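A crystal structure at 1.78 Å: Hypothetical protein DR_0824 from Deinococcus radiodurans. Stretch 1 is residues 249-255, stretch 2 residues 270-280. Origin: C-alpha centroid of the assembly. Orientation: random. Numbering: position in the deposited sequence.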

# COMPACT_ATOMS: atom_id res chain seq x y z
N GLU A 249 16.54 -12.28 8.62
CA GLU A 249 17.40 -13.28 9.24
C GLU A 249 17.69 -14.48 8.34
O GLU A 249 18.84 -14.89 8.20
CB GLU A 249 16.78 -13.78 10.55
CG GLU A 249 17.72 -14.68 11.35
CD GLU A 249 17.11 -15.17 12.65
OE1 GLU A 249 16.18 -14.52 13.17
OE2 GLU A 249 17.59 -16.20 13.17
N MET A 250 16.66 -15.05 7.72
CA MET A 250 16.91 -16.21 6.87
C MET A 250 17.71 -15.89 5.62
O MET A 250 18.43 -16.74 5.12
CB MET A 250 15.61 -16.95 6.51
CG MET A 250 14.58 -16.16 5.76
SD MET A 250 13.18 -17.24 5.34
CE MET A 250 12.41 -16.27 4.06
N PHE A 251 17.60 -14.66 5.12
CA PHE A 251 18.39 -14.31 3.95
C PHE A 251 19.86 -14.22 4.35
O PHE A 251 20.75 -14.36 3.52
CB PHE A 251 17.93 -12.99 3.33
CG PHE A 251 16.87 -13.16 2.29
CD1 PHE A 251 15.55 -13.39 2.66
CD2 PHE A 251 17.19 -13.14 0.94
CE1 PHE A 251 14.57 -13.62 1.70
CE2 PHE A 251 16.22 -13.36 -0.02
CZ PHE A 251 14.90 -13.60 0.36
N ARG A 252 20.10 -13.99 5.63
CA ARG A 252 21.45 -13.88 6.16
C ARG A 252 22.03 -15.22 6.60
O ARG A 252 23.23 -15.47 6.41
CB ARG A 252 21.48 -12.92 7.35
CG ARG A 252 21.39 -11.45 6.98
CD ARG A 252 21.22 -10.58 8.22
NE ARG A 252 21.42 -9.16 7.91
CZ ARG A 252 21.15 -8.16 8.73
NH1 ARG A 252 20.66 -8.40 9.95
NH2 ARG A 252 21.37 -6.91 8.35
N THR A 253 21.19 -16.09 7.16
CA THR A 253 21.65 -17.38 7.67
C THR A 253 21.06 -18.63 7.02
O THR A 253 21.59 -19.73 7.18
CB THR A 253 21.36 -17.50 9.17
OG1 THR A 253 19.95 -17.68 9.36
CG2 THR A 253 21.80 -16.25 9.90
N GLY A 254 19.96 -18.46 6.30
CA GLY A 254 19.31 -19.61 5.68
C GLY A 254 18.37 -20.28 6.67
O GLY A 254 17.69 -21.26 6.35
N GLY A 255 18.32 -19.74 7.89
CA GLY A 255 17.46 -20.30 8.92
C GLY A 255 16.72 -19.27 9.76
O GLY A 255 16.40 -18.18 9.29
N THR A 270 15.52 -25.95 0.78
CA THR A 270 16.40 -24.88 1.26
C THR A 270 15.99 -23.55 0.64
O THR A 270 15.44 -23.51 -0.46
CB THR A 270 17.88 -25.12 0.87
OG1 THR A 270 17.99 -25.12 -0.56
CG2 THR A 270 18.38 -26.45 1.43
N LEU A 271 16.27 -22.46 1.35
CA LEU A 271 15.95 -21.14 0.83
C LEU A 271 16.81 -20.90 -0.40
O LEU A 271 16.39 -20.25 -1.35
CB LEU A 271 16.23 -20.06 1.89
CG LEU A 271 15.98 -18.61 1.46
CD1 LEU A 271 14.52 -18.42 1.07
CD2 LEU A 271 16.36 -17.68 2.60
N ALA A 272 18.03 -21.43 -0.37
CA ALA A 272 18.95 -21.27 -1.49
C ALA A 272 18.32 -21.74 -2.79
O ALA A 272 18.54 -21.14 -3.84
CB ALA A 272 20.25 -22.04 -1.22
N GLU A 273 17.54 -22.81 -2.71
CA GLU A 273 16.89 -23.34 -3.90
C GLU A 273 15.82 -22.38 -4.40
O GLU A 273 15.61 -22.25 -5.60
CB GLU A 273 16.29 -24.72 -3.62
CG GLU A 273 17.36 -25.78 -3.37
CD GLU A 273 16.79 -27.09 -2.90
OE1 GLU A 273 16.03 -27.73 -3.68
OE2 GLU A 273 17.09 -27.49 -1.76
N VAL A 274 15.16 -21.70 -3.48
CA VAL A 274 14.13 -20.74 -3.85
C VAL A 274 14.72 -19.51 -4.52
O VAL A 274 14.25 -19.10 -5.58
CB VAL A 274 13.33 -20.26 -2.62
CG1 VAL A 274 12.29 -19.22 -3.05
CG2 VAL A 274 12.65 -21.44 -1.95
N ILE A 275 15.76 -18.92 -3.92
CA ILE A 275 16.35 -17.70 -4.46
C ILE A 275 17.50 -17.86 -5.45
O ILE A 275 17.96 -16.86 -6.03
CB ILE A 275 16.79 -16.76 -3.31
CG1 ILE A 275 17.86 -17.43 -2.45
CG2 ILE A 275 15.58 -16.43 -2.45
CD1 ILE A 275 18.44 -16.51 -1.38
N GLY A 276 17.96 -19.09 -5.65
CA GLY A 276 19.01 -19.33 -6.62
C GLY A 276 20.41 -18.92 -6.22
O GLY A 276 21.29 -18.79 -7.08
N ARG A 277 20.63 -18.71 -4.93
CA ARG A 277 21.94 -18.33 -4.42
C ARG A 277 21.96 -18.66 -2.94
O ARG A 277 20.91 -18.84 -2.33
CB ARG A 277 22.19 -16.83 -4.63
CG ARG A 277 21.25 -15.92 -3.86
CD ARG A 277 21.43 -14.46 -4.26
NE ARG A 277 22.71 -13.92 -3.81
CZ ARG A 277 23.13 -12.68 -4.06
NH1 ARG A 277 22.37 -11.85 -4.77
NH2 ARG A 277 24.29 -12.25 -3.60
N GLU A 278 23.15 -18.75 -2.37
CA GLU A 278 23.29 -19.08 -0.96
C GLU A 278 23.07 -17.89 -0.03
O GLU A 278 23.54 -16.79 -0.30
CB GLU A 278 24.69 -19.66 -0.69
CG GLU A 278 24.98 -20.97 -1.38
CD GLU A 278 24.09 -22.10 -0.88
OE1 GLU A 278 23.98 -22.25 0.35
OE2 GLU A 278 23.51 -22.83 -1.70
N PRO A 279 22.32 -18.10 1.06
CA PRO A 279 22.10 -16.99 1.99
C PRO A 279 23.47 -16.66 2.57
O PRO A 279 24.35 -17.52 2.62
CB PRO A 279 21.17 -17.59 3.04
CG PRO A 279 20.39 -18.61 2.25
CD PRO A 279 21.48 -19.26 1.42
N GLY A 280 23.66 -15.42 3.01
CA GLY A 280 24.95 -15.02 3.57
C GLY A 280 24.85 -13.77 4.41
O GLY A 280 23.87 -13.02 4.29
O HOH W 1 17.79 -22.70 3.97

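The C-terminal end of one helix packs against a short helix and the loop that follows it, in a small, largely apolar contact pinned by one direct backbone hydrogen bond and one water bridge. The helices, 249-253 and 271-275, run nearly at right angles, and their axes come no closer than 10.9 Å, so side chains bridge the gap, while the loop packs beside the end of the first helix.

Leu271 contributes most from its stretch. Its CB points toward the first helix, and Leu271 CD2 lies 3.9 Å from Met250 CG and over one face of the Phe251 ring, 4.4 Å from Phe251 CD1. A branched aliphatic side chain suits this buried spot, since a single methyl, Leu271 CD2, can meet both the Met250 side chain and the Phe251 ring. The CA-to-CB bond of Phe251 points away, yet its long, flat ring comes back within reach, and Phe251 CE2 lies 4.0 Å from Ile275 CG2. One aromatic side chain thus touches two residues a helical turn apart.

Beyond the second helix, the CA-to-CB bond of Pro279 points toward the first stretch, with Pro279 CB 3.3 Å from Phe251 O and 3.5 Å from Met250 O. Near the end of a helix, carbonyls lack some of their helical partners. Here Phe251 O accepts a hydrogen bond from Gly280 N at 3.1 Å, while Arg252 CA makes a CA-H...O contact of 3.2 Å with Gly280 O. At Gly280 the backbones come close, its CA 4.5 Å from Arg252 CA.

Gly254 ends the first helix with a positive phi. A CB there would jam against the preceding carbonyl and lie 3.5 Å from Pro279 CG; the first is enough to call for glycine, and the second would leave a CB tight against the proline. Its carbonyl joins the water bridge: water 1 donates to Gly254 O (2.8 Å) and accepts from Leu271 N (3.0 Å), serving a first-turn amide that has no carbonyl partner within its own helix.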